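Side-chain contacts in nitrate reductase (PDB 5YLY), which probably takes electrons from NADH onto FAD, as the cytochrome b5 reductase domain of an enzyme that reduces nitrate to nitrite in nitrate assimilation: residues D246-E249 and R250-R254; M281-K285 and G286-I290; Y147-P150 and G151-K154; F27-P30 and K31-K34. All blocks are in the same frame, centred on the assembly; numbering follows the deposited sequence.

Interaction 1 of 4, residues D246-E249 and R250-R254; sequences DMCE and RALFR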
loop_
_atom_site.group_PDB
_atom_site.type_symbol
_atom_site.label_atom_id
_atom_site.label_comp_id
_atom_site.label_asym_id
_atom_site.label_seq_id
_atom_site.Cartn_x
_atom_site.Cartn_y
_atom_site.Cartn_z
ATOM N N ASP A 246 -15.198 -1.079 18.086
ATOM C CA ASP A 246 -14.347 -0.615 19.194
ATOM C C ASP A 246 -12.932 -0.311 18.707
ATOM O O ASP A 246 -12.385 0.733 19.040
ATOM C CB ASP A 246 -14.285 -1.659 20.321
ATOM C CG ASP A 246 -14.469 -1.072 21.703
ATOM O OD1 ASP A 246 -13.627 -0.236 22.110
ATOM O OD2 ASP A 246 -15.484 -1.408 22.359
ATOM N N MET A 247 -12.355 -1.209 17.899
ATOM C CA MET A 247 -11.022 -1.006 17.360
ATOM C C MET A 247 -10.973 0.205 16.427
ATOM O O MET A 247 -10.018 0.993 16.500
ATOM C CB MET A 247 -10.527 -2.255 16.648
ATOM C CG MET A 247 -9.029 -2.237 16.394
ATOM S SD MET A 247 -8.538 -3.698 15.446
ATOM C CE MET A 247 -9.086 -5.017 16.534
ATOM N N CYS A 248 -12.008 0.364 15.560
ATOM C CA CYS A 248 -12.081 1.515 14.646
ATOM C C CYS A 248 -12.225 2.816 15.439
ATOM O O CYS A 248 -11.614 3.812 15.069
ATOM C CB CYS A 248 -13.222 1.345 13.643
ATOM S SG CYS A 248 -12.959 0.018 12.435
ATOM N N GLU A 249 -13.020 2.811 16.532
ATOM C CA GLU A 249 -13.198 4.020 17.349
ATOM C C GLU A 249 -11.919 4.387 18.102
ATOM O O GLU A 249 -11.641 5.568 18.303
ATOM C CB GLU A 249 -14.395 3.882 18.313
ATOM C CG GLU A 249 -15.736 3.910 17.595
ATOM C CD GLU A 249 -16.976 3.599 18.417
ATOM O OE1 GLU A 249 -16.859 2.911 19.461
ATOM O OE2 GLU A 249 -18.079 4.010 17.984
ATOM N N ARG A 250 -11.157 3.383 18.541
ATOM C CA ARG A 250 -9.899 3.653 19.247
ATOM C C ARG A 250 -8.800 4.161 18.311
ATOM O O ARG A 250 -8.067 5.079 18.662
ATOM C CB ARG A 250 -9.405 2.413 20.020
ATOM C CG ARG A 250 -10.287 2.087 21.243
ATOM C CD ARG A 250 -9.748 0.952 22.101
ATOM N NE ARG A 250 -9.979 -0.368 21.504
ATOM C CZ ARG A 250 -9.050 -1.084 20.874
ATOM N NH1 ARG A 250 -7.816 -0.615 20.748
ATOM N NH2 ARG A 250 -9.350 -2.275 20.367
ATOM N N ALA A 251 -8.690 3.570 17.124
ATOM C CA ALA A 251 -7.630 3.842 16.158
ATOM C C ALA A 251 -7.878 4.928 15.150
ATOM O O ALA A 251 -6.904 5.466 14.626
ATOM C CB ALA A 251 -7.309 2.548 15.409
ATOM N N LEU A 252 -9.148 5.211 14.804
ATOM C CA LEU A 252 -9.447 6.127 13.700
ATOM C C LEU A 252 -10.253 7.363 14.048
ATOM O O LEU A 252 -10.885 7.422 15.100
ATOM C CB LEU A 252 -10.194 5.317 12.600
ATOM C CG LEU A 252 -9.514 4.004 12.117
ATOM C CD1 LEU A 252 -10.437 3.245 11.211
ATOM C CD2 LEU A 252 -8.146 4.302 11.390
ATOM N N PHE A 253 -10.275 8.335 13.125
ATOM C CA PHE A 253 -11.108 9.534 13.285
ATOM C C PHE A 253 -12.567 9.198 12.952
ATOM O O PHE A 253 -12.828 8.410 12.031
ATOM C CB PHE A 253 -10.668 10.639 12.293
ATOM C CG PHE A 253 -9.279 11.204 12.470
ATOM C CD1 PHE A 253 -8.921 11.864 13.644
ATOM C CD2 PHE A 253 -8.350 11.132 11.441
ATOM C CE1 PHE A 253 -7.646 12.415 13.792
ATOM C CE2 PHE A 253 -7.079 11.702 11.583
ATOM C CZ PHE A 253 -6.737 12.340 12.761
ATOM N N ARG A 254 -13.519 9.847 13.645
ATOM C CA ARG A 254 -14.934 9.720 13.298
ATOM C C ARG A 254 -15.147 10.632 12.091
ATOM O O ARG A 254 -14.337 11.538 11.866
ATOM C CB ARG A 254 -15.825 10.193 14.458
ATOM C CG ARG A 254 -15.831 9.230 15.639
ATOM C CD ARG A 254 -17.024 9.418 16.562
ATOM N NE ARG A 254 -18.277 8.864 16.042
ATOM C CZ ARG A 254 -18.655 7.591 16.135
ATOM N NH1 ARG A 254 -19.813 7.198 15.619
ATOM N NH2 ARG A 254 -17.872 6.700 16.726
HETATM O O HOH W 1 -12.810 7.575 16.982
#
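Glu249 reaches forward past the end of its helix to Arg254, and the two close a salt bridge with OE2 3.0 Å from NH2. Beyond CG the glutamate runs extended, while the arginine folds at its third torsion (chi3 77°), which swings the guanidinium back toward the helix. The oxygen lies near the guanidinium plane, at its edge, but NH2 comes to OE2 on the anti side and out of the carboxylate plane, with the two planes 56° apart. It is a one-point grip rather than a paired, coplanar one.

The second acid-arginine pair is looser. Asp246 OD1 stands 3.7 Å from Arg250 NE, a long salt bridge. Arg250 also bends at chi3 (-76°), laying one face of its guanidinium over Met247 CA; NH2 is bonded onward to Ser239 OG.

Both pairs flank the C-terminal end of the short helix 245-251, in the NAD-binding domain. Its final i to i+4 bonds run from Arg250, Ala251 and Leu252 back to Asp246, Met247 and Cys248, the last with Leu252 N 2.8 Å from Cys248 O. Leu252 then leaves helical angles, and one water donates to both Glu249 O and Leu252 O across the C-terminal end of the helix. On the buried side Leu252 CD1 packs 4.2 Å from Cys248 CB, and Met247 and Leu252 both rest on Leu197 of strand 193-200.

Interaction 2 of 4, residues M281-K285 and G286-I290; sequences MGFEK and GVTSI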
loop_
_atom_site.group_PDB
_atom_site.type_symbol
_atom_site.label_atom_id
_atom_site.label_comp_id
_atom_site.label_asym_id
_atom_site.label_seq_id
_atom_site.Cartn_x
_atom_site.Cartn_y
_atom_site.Cartn_z
ATOM N N MET A 281 -19.413 4.924 12.012
ATOM C CA MET A 281 -18.637 6.106 12.425
ATOM C C MET A 281 -18.947 7.364 11.597
ATOM O O MET A 281 -18.285 8.399 11.773
ATOM C CB MET A 281 -17.141 5.802 12.444
ATOM C CG MET A 281 -16.755 4.910 13.590
ATOM S SD MET A 281 -15.022 4.411 13.464
ATOM C CE MET A 281 -14.214 5.877 14.108
ATOM N N GLY A 282 -19.939 7.257 10.707
ATOM C CA GLY A 282 -20.401 8.359 9.865
ATOM C C GLY A 282 -19.935 8.374 8.422
ATOM O O GLY A 282 -20.295 9.287 7.679
ATOM N N PHE A 283 -19.099 7.413 8.017
ATOM C CA PHE A 283 -18.596 7.368 6.647
ATOM C C PHE A 283 -19.618 6.781 5.670
ATOM O O PHE A 283 -20.597 6.163 6.086
ATOM C CB PHE A 283 -17.225 6.660 6.572
ATOM C CG PHE A 283 -16.171 7.406 7.358
ATOM C CD1 PHE A 283 -15.459 8.452 6.779
ATOM C CD2 PHE A 283 -15.895 7.066 8.680
ATOM C CE1 PHE A 283 -14.497 9.155 7.510
ATOM C CE2 PHE A 283 -14.925 7.759 9.406
ATOM C CZ PHE A 283 -14.235 8.807 8.815
ATOM N N GLU A 284 -19.403 7.026 4.369
ATOM C CA GLU A 284 -20.285 6.601 3.285
ATOM C C GLU A 284 -19.450 5.901 2.205
ATOM O O GLU A 284 -18.577 6.526 1.599
ATOM C CB GLU A 284 -20.989 7.843 2.715
ATOM C CG GLU A 284 -22.224 7.570 1.880
ATOM C CD GLU A 284 -22.840 8.812 1.256
ATOM O OE1 GLU A 284 -22.469 9.939 1.661
ATOM O OE2 GLU A 284 -23.665 8.655 0.327
ATOM N N LYS A 285 -19.723 4.603 1.974
ATOM C CA LYS A 285 -19.035 3.788 0.972
ATOM C C LYS A 285 -19.076 4.439 -0.416
ATOM O O LYS A 285 -20.144 4.837 -0.874
ATOM C CB LYS A 285 -19.614 2.362 0.920
ATOM C CG LYS A 285 -18.682 1.384 0.198
ATOM C CD LYS A 285 -19.356 0.089 -0.196
ATOM C CE LYS A 285 -18.441 -0.729 -1.078
ATOM N NZ LYS A 285 -19.133 -1.907 -1.664
ATOM N N GLY A 286 -17.900 4.590 -1.024
ATOM C CA GLY A 286 -17.724 5.171 -2.350
ATOM C C GLY A 286 -17.656 6.680 -2.408
ATOM O O GLY A 286 -17.327 7.230 -3.462
ATOM N N VAL A 287 -18.000 7.370 -1.302
ATOM C CA VAL A 287 -17.985 8.833 -1.256
ATOM C C VAL A 287 -16.944 9.296 -0.209
ATOM O O VAL A 287 -16.006 10.007 -0.578
ATOM C CB VAL A 287 -19.403 9.488 -1.137
ATOM C CG1 VAL A 287 -20.533 8.466 -1.168
ATOM C CG2 VAL A 287 -19.553 10.524 -0.028
ATOM N N THR A 288 -17.071 8.857 1.060
ATOM C CA THR A 288 -16.092 9.241 2.100
ATOM C C THR A 288 -15.259 8.043 2.576
ATOM O O THR A 288 -14.332 8.219 3.365
ATOM C CB THR A 288 -16.718 10.012 3.260
ATOM O OG1 THR A 288 -17.722 9.217 3.881
ATOM C CG2 THR A 288 -17.267 11.370 2.841
ATOM N N SER A 289 -15.594 6.837 2.102
ATOM C CA SER A 289 -14.877 5.579 2.343
ATOM C C SER A 289 -14.505 5.092 0.943
ATOM O O SER A 289 -15.389 4.652 0.192
ATOM C CB SER A 289 -15.778 4.562 3.043
ATOM O OG SER A 289 -15.784 4.696 4.452
ATOM N N ILE A 290 -13.218 5.216 0.571
ATOM C CA ILE A 290 -12.733 4.913 -0.767
ATOM C C ILE A 290 -11.798 3.718 -0.750
ATOM O O ILE A 290 -10.856 3.687 0.043
ATOM C CB ILE A 290 -12.066 6.203 -1.373
ATOM C CG1 ILE A 290 -13.090 7.361 -1.515
ATOM C CG2 ILE A 290 -11.327 5.937 -2.712
ATOM C CD1 ILE A 290 -12.488 8.789 -1.435
HETATM O O HOH W 2 -19.616 10.577 5.266
#
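Glu284 slants across Val287: the extended glutamate chain, its CG anti to the backbone N (chi1 -163°), brings the carboxylate over the valine methyls, with Glu284 CD 3.4 Å from Val287 CG1 and OE1 as close to CG2. The Glu284 carbonyl oxygen accepts three amide hydrogens, from Val287, Thr288 and Ser289. Thr288 N is the nearest, 2.8 Å from Glu284 O and in the carbonyl plane; the other two donors lie well out of that plane, Val287 N on one side and Ser289 N on the other.

This tight turn carries the chain from the Schellman motif at Gly282, which ends helix 267-280, into strand 289-291 at the edge of the parallel sheet of the NAD-binding domain. Lys285 and Ser289 form a single beta bridge across it, and Lys285 CB lies 3.4 Å from Gly286 N, with CG beside it, as the extended lysine chain leads off.

Thr288 OG1 in turn accepts from Glu284 N at 2.8 Å. The same hydroxyl shares a water with Gly282 O, to which the water donates. Replacing this threonine with a valine would probably leave Glu284 N without its acceptor and break the water link to Gly282. The Phe283 side chain touches Leu278 and Thr259.

Interaction 3 of 4, residues Y147-P150 and G151-K154; sequences YDRP and GHYK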
loop_
_atom_site.group_PDB
_atom_site.type_symbol
_atom_site.label_atom_id
_atom_site.label_comp_id
_atom_site.label_asym_id
_atom_site.label_seq_id
_atom_site.Cartn_x
_atom_site.Cartn_y
_atom_site.Cartn_z
ATOM N N TYR A 147 -4.383 11.919 -4.805
ATOM C CA TYR A 147 -4.137 12.945 -3.783
ATOM C C TYR A 147 -3.167 13.865 -4.531
ATOM O O TYR A 147 -1.965 13.579 -4.600
ATOM C CB TYR A 147 -3.488 12.300 -2.538
ATOM C CG TYR A 147 -3.250 13.293 -1.418
ATOM C CD1 TYR A 147 -4.291 13.697 -0.583
ATOM C CD2 TYR A 147 -1.988 13.848 -1.207
ATOM C CE1 TYR A 147 -4.078 14.620 0.443
ATOM C CE2 TYR A 147 -1.765 14.771 -0.183
ATOM C CZ TYR A 147 -2.816 15.163 0.627
ATOM O OH TYR A 147 -2.592 16.018 1.669
ATOM N N ASP A 148 -3.715 14.902 -5.173
ATOM C CA ASP A 148 -3.010 15.737 -6.149
ATOM C C ASP A 148 -2.255 16.960 -5.636
ATOM O O ASP A 148 -1.440 17.526 -6.385
ATOM C CB ASP A 148 -3.976 16.187 -7.253
ATOM C CG ASP A 148 -5.140 17.057 -6.801
ATOM O OD1 ASP A 148 -5.659 16.828 -5.685
ATOM O OD2 ASP A 148 -5.553 17.948 -7.578
ATOM N N ARG A 149 -2.557 17.406 -4.418
ATOM C CA ARG A 149 -1.873 18.543 -3.810
ATOM C C ARG A 149 -2.179 18.527 -2.327
ATOM O O ARG A 149 -3.181 17.905 -1.941
ATOM C CB ARG A 149 -2.257 19.897 -4.469
ATOM C CG ARG A 149 -3.739 20.204 -4.504
ATOM C CD ARG A 149 -3.992 21.550 -5.180
ATOM N NE ARG A 149 -5.423 21.785 -5.391
ATOM C CZ ARG A 149 -6.229 22.343 -4.496
ATOM N NH1 ARG A 149 -5.756 22.742 -3.321
ATOM N NH2 ARG A 149 -7.515 22.514 -4.771
ATOM N N PRO A 150 -1.357 19.214 -1.485
ATOM C CA PRO A 150 -1.607 19.174 -0.043
ATOM C C PRO A 150 -3.045 19.479 0.316
ATOM O O PRO A 150 -3.577 20.489 -0.116
ATOM C CB PRO A 150 -0.625 20.211 0.511
ATOM C CG PRO A 150 0.529 20.162 -0.452
ATOM C CD PRO A 150 -0.119 19.970 -1.792
ATOM N N GLY A 151 -3.670 18.565 1.055
ATOM C CA GLY A 151 -5.041 18.721 1.535
ATOM C C GLY A 151 -6.117 18.682 0.469
ATOM O O GLY A 151 -7.163 19.298 0.648
ATOM N N HIS A 152 -5.892 17.942 -0.629
ATOM C CA HIS A 152 -6.863 17.844 -1.721
ATOM C C HIS A 152 -6.752 16.532 -2.455
ATOM O O HIS A 152 -5.640 16.024 -2.670
ATOM C CB HIS A 152 -6.699 19.018 -2.721
ATOM C CG HIS A 152 -7.788 19.118 -3.762
ATOM N ND1 HIS A 152 -7.687 18.457 -4.973
ATOM C CD2 HIS A 152 -8.965 19.789 -3.728
ATOM C CE1 HIS A 152 -8.807 18.733 -5.633
ATOM N NE2 HIS A 152 -9.603 19.535 -4.928
ATOM N N TYR A 153 -7.908 16.005 -2.876
ATOM C CA TYR A 153 -7.937 14.760 -3.648
ATOM C C TYR A 153 -8.993 14.806 -4.755
ATOM O O TYR A 153 -9.924 15.627 -4.742
ATOM C CB TYR A 153 -8.135 13.513 -2.740
ATOM C CG TYR A 153 -9.550 13.370 -2.207
ATOM C CD1 TYR A 153 -9.946 14.021 -1.043
ATOM C CD2 TYR A 153 -10.501 12.609 -2.889
ATOM C CE1 TYR A 153 -11.259 13.938 -0.579
ATOM C CE2 TYR A 153 -11.814 12.513 -2.431
ATOM C CZ TYR A 153 -12.189 13.180 -1.275
ATOM O OH TYR A 153 -13.477 13.066 -0.801
ATOM N N LYS A 154 -8.862 13.870 -5.690
ATOM C CA LYS A 154 -9.822 13.644 -6.765
ATOM C C LYS A 154 -10.159 12.158 -6.647
ATOM O O LYS A 154 -9.262 11.348 -6.396
ATOM C CB LYS A 154 -9.193 13.881 -8.154
ATOM C CG LYS A 154 -8.702 15.286 -8.465
ATOM C CD LYS A 154 -7.836 15.252 -9.708
ATOM C CE LYS A 154 -7.501 16.615 -10.228
ATOM N NZ LYS A 154 -6.537 16.502 -11.352
#
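Tyr147 to Arg149 and His152 to Lys154 are the arms of a tight hairpin, joined through a type II turn from Arg149 to His152, with Arg149 and His152 an antiparallel hydrogen-bonded pair whose bond from His152 N to Arg149 O is weak. Gly151 suits the positive phi of the turn.

His152 is held from two directions. His152 ND1 gives a nearly straight bond (174°) to Asp148 OD1 at 2.7 Å, in the ring plane and onto the syn lone pair. Over one ring face lies the Arg149 guanidinium, stacked at 15° with Arg149 NH2 3.3 Å from His152 CD2; an extended chain to NE carries it there. With an alanine in place of the histidine, Asp148 OD1 would probably lose its ring donor and the Arg149 guanidinium the ring it lies on.

Tyr147, with CG anti to its own N (chi1 -178°), reaches forward over the turn so that OH accepts from Gly151 N at 2.8 Å. That hydroxyl also bonds Asp190 and Thr192, tying the turn to the chain beyond helix 174-185.

The hairpin makes two strands of a small antiparallel sheet completed by strand 158-161, where His152 and Lys154 touch Glu159 and Tyr153 packs on Ser160.

Interaction 4 of 4, residues F27-P30 and K31-K34; sequences FLNP and KKQK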
loop_
_atom_site.group_PDB
_atom_site.type_symbol
_atom_site.label_atom_id
_atom_site.label_comp_id
_atom_site.label_asym_id
_atom_site.label_seq_id
_atom_site.Cartn_x
_atom_site.Cartn_y
_atom_site.Cartn_z
ATOM N N PHE A 27 8.261 7.695 -17.143
ATOM C CA PHE A 27 8.367 6.295 -17.520
ATOM C C PHE A 27 6.972 5.700 -17.746
ATOM O O PHE A 27 6.738 5.105 -18.796
ATOM C CB PHE A 27 9.096 5.504 -16.448
ATOM C CG PHE A 27 9.128 4.007 -16.667
ATOM C CD1 PHE A 27 10.054 3.437 -17.527
ATOM C CD2 PHE A 27 8.278 3.164 -15.963
ATOM C CE1 PHE A 27 10.107 2.053 -17.713
ATOM C CE2 PHE A 27 8.364 1.768 -16.122
ATOM C CZ PHE A 27 9.282 1.229 -16.994
ATOM N N LEU A 28 6.049 5.860 -16.780
ATOM C CA LEU A 28 4.708 5.290 -16.901
ATOM C C LEU A 28 3.875 5.898 -18.018
ATOM O O LEU A 28 3.775 7.128 -18.152
ATOM C CB LEU A 28 3.942 5.319 -15.582
ATOM C CG LEU A 28 4.542 4.494 -14.444
ATOM C CD1 LEU A 28 3.816 4.798 -13.182
ATOM C CD2 LEU A 28 4.521 2.978 -14.767
ATOM N N ASN A 29 3.301 5.006 -18.835
ATOM C CA ASN A 29 2.449 5.367 -19.969
ATOM C C ASN A 29 1.268 4.405 -19.921
ATOM O O ASN A 29 1.457 3.203 -20.103
ATOM C CB ASN A 29 3.208 5.260 -21.295
ATOM C CG ASN A 29 2.377 5.666 -22.481
ATOM O OD1 ASN A 29 1.144 5.689 -22.422
ATOM N ND2 ASN A 29 3.029 5.946 -23.595
ATOM N N PRO A 30 0.059 4.905 -19.594
ATOM C CA PRO A 30 -1.084 3.999 -19.401
ATOM C C PRO A 30 -1.509 3.208 -20.641
ATOM O O PRO A 30 -2.270 2.255 -20.504
ATOM C CB PRO A 30 -2.189 4.939 -18.899
ATOM C CG PRO A 30 -1.816 6.286 -19.463
ATOM C CD PRO A 30 -0.326 6.306 -19.314
ATOM N N LYS A 31 -0.981 3.563 -21.822
ATOM C CA LYS A 31 -1.311 2.906 -23.087
ATOM C C LYS A 31 -0.260 1.868 -23.448
ATOM O O LYS A 31 -0.431 1.176 -24.461
ATOM C CB LYS A 31 -1.337 3.934 -24.231
ATOM C CG LYS A 31 -2.307 5.090 -24.084
ATOM C CD LYS A 31 -2.318 5.836 -25.406
ATOM C CE LYS A 31 -2.814 7.248 -25.303
ATOM N NZ LYS A 31 -2.550 7.991 -26.562
ATOM N N LYS A 32 0.861 1.805 -22.678
ATOM C CA LYS A 32 1.969 0.940 -23.045
ATOM C C LYS A 32 2.496 0.042 -21.940
ATOM O O LYS A 32 2.466 0.401 -20.757
ATOM C CB LYS A 32 3.135 1.782 -23.585
ATOM C CG LYS A 32 2.868 2.466 -24.916
ATOM C CD LYS A 32 4.108 3.112 -25.489
ATOM C CE LYS A 32 3.859 3.568 -26.904
ATOM N NZ LYS A 32 5.103 4.045 -27.555
ATOM N N GLN A 33 3.017 -1.127 -22.364
ATOM C CA GLN A 33 3.726 -2.072 -21.494
ATOM C C GLN A 33 5.172 -1.617 -21.637
ATOM O O GLN A 33 5.703 -1.582 -22.758
ATOM C CB GLN A 33 3.575 -3.526 -21.988
ATOM C CG GLN A 33 2.158 -4.095 -21.873
ATOM C CD GLN A 33 1.691 -4.313 -20.444
ATOM O OE1 GLN A 33 2.452 -4.244 -19.477
ATOM N NE2 GLN A 33 0.410 -4.592 -20.288
ATOM N N LYS A 34 5.779 -1.177 -20.530
ATOM C CA LYS A 34 7.149 -0.674 -20.596
ATOM C C LYS A 34 8.085 -1.561 -19.836
ATOM O O LYS A 34 7.806 -1.904 -18.697
ATOM C CB LYS A 34 7.219 0.791 -20.142
ATOM C CG LYS A 34 6.509 1.678 -21.212
ATOM C CD LYS A 34 6.816 3.135 -21.134
ATOM C CE LYS A 34 8.182 3.545 -21.621
ATOM N NZ LYS A 34 8.412 4.989 -21.349
HETATM O O HOH W 3 6.082 5.974 -22.837
#
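Phe27 and Lys34 run alongside each other head to tail, and theirs is the close-packed half of the contact. Lys34 CB sits against the ring, 3.8 Å from Phe27 CZ, while the chain above it, bent at its third torsion (chi3 74°), curls back so that Lys34 NZ meets Phe27 O at 3.1 Å, in the carbonyl plane and on a lone pair. The stronger partner of that ammonium is Glu56 OE1, a salt bridge, so a carbonyl, a carboxylate and a water all gather at NZ. The Phe27 side chain is buried, resting on Leu55 and Val138.

Between the two ends lies a type I beta turn from Asn29 to Lys32, which reverses the chain just before it enters strand 34-43 of the FAD-binding domain's antiparallel sheet. Its closing bond joins Lys32 N to Asn29 O at 3.0 Å. Asn29 also takes Lys31 N on its side-chain oxygen, OD1, at 3.1 Å, the geometry of an Asx turn; CG anti to the backbone N (chi1 -178°) sets the amide over the bend.

The other half is looser and lies at the surface of the molecule. ND2 of Asn29 lies 3.6 Å from Lys32 CD, a touch against an extended chain that departs from the turn, and Lys31 likewise points its end outward. One water accepts from Asn29 ND2 and from Lys34 NZ, bridging the amide to the packed side.

From the N terminus, interaction 4 comes first: its turn reverses the chain ahead of strand 34-43, in the FAD-binding half. Interaction 3 follows, closing the hairpin of strands 145-149 and 152-155. Next, interaction 1 finishes helix 245-251, and interaction 2 turns the chain from helix 267-280 into strand 289-291. All four are local and lie in series, so none nests in or crosses another. In space 2 is the middle link: Met281 and Phe283 pack on the Cys248 to Arg254 end of interaction 1, and Ile290 CD1 lies 3.9 Å from Tyr153 CE2 of interaction 3. Interaction 4 stands apart, its centre about 39 Å from that of interaction 1.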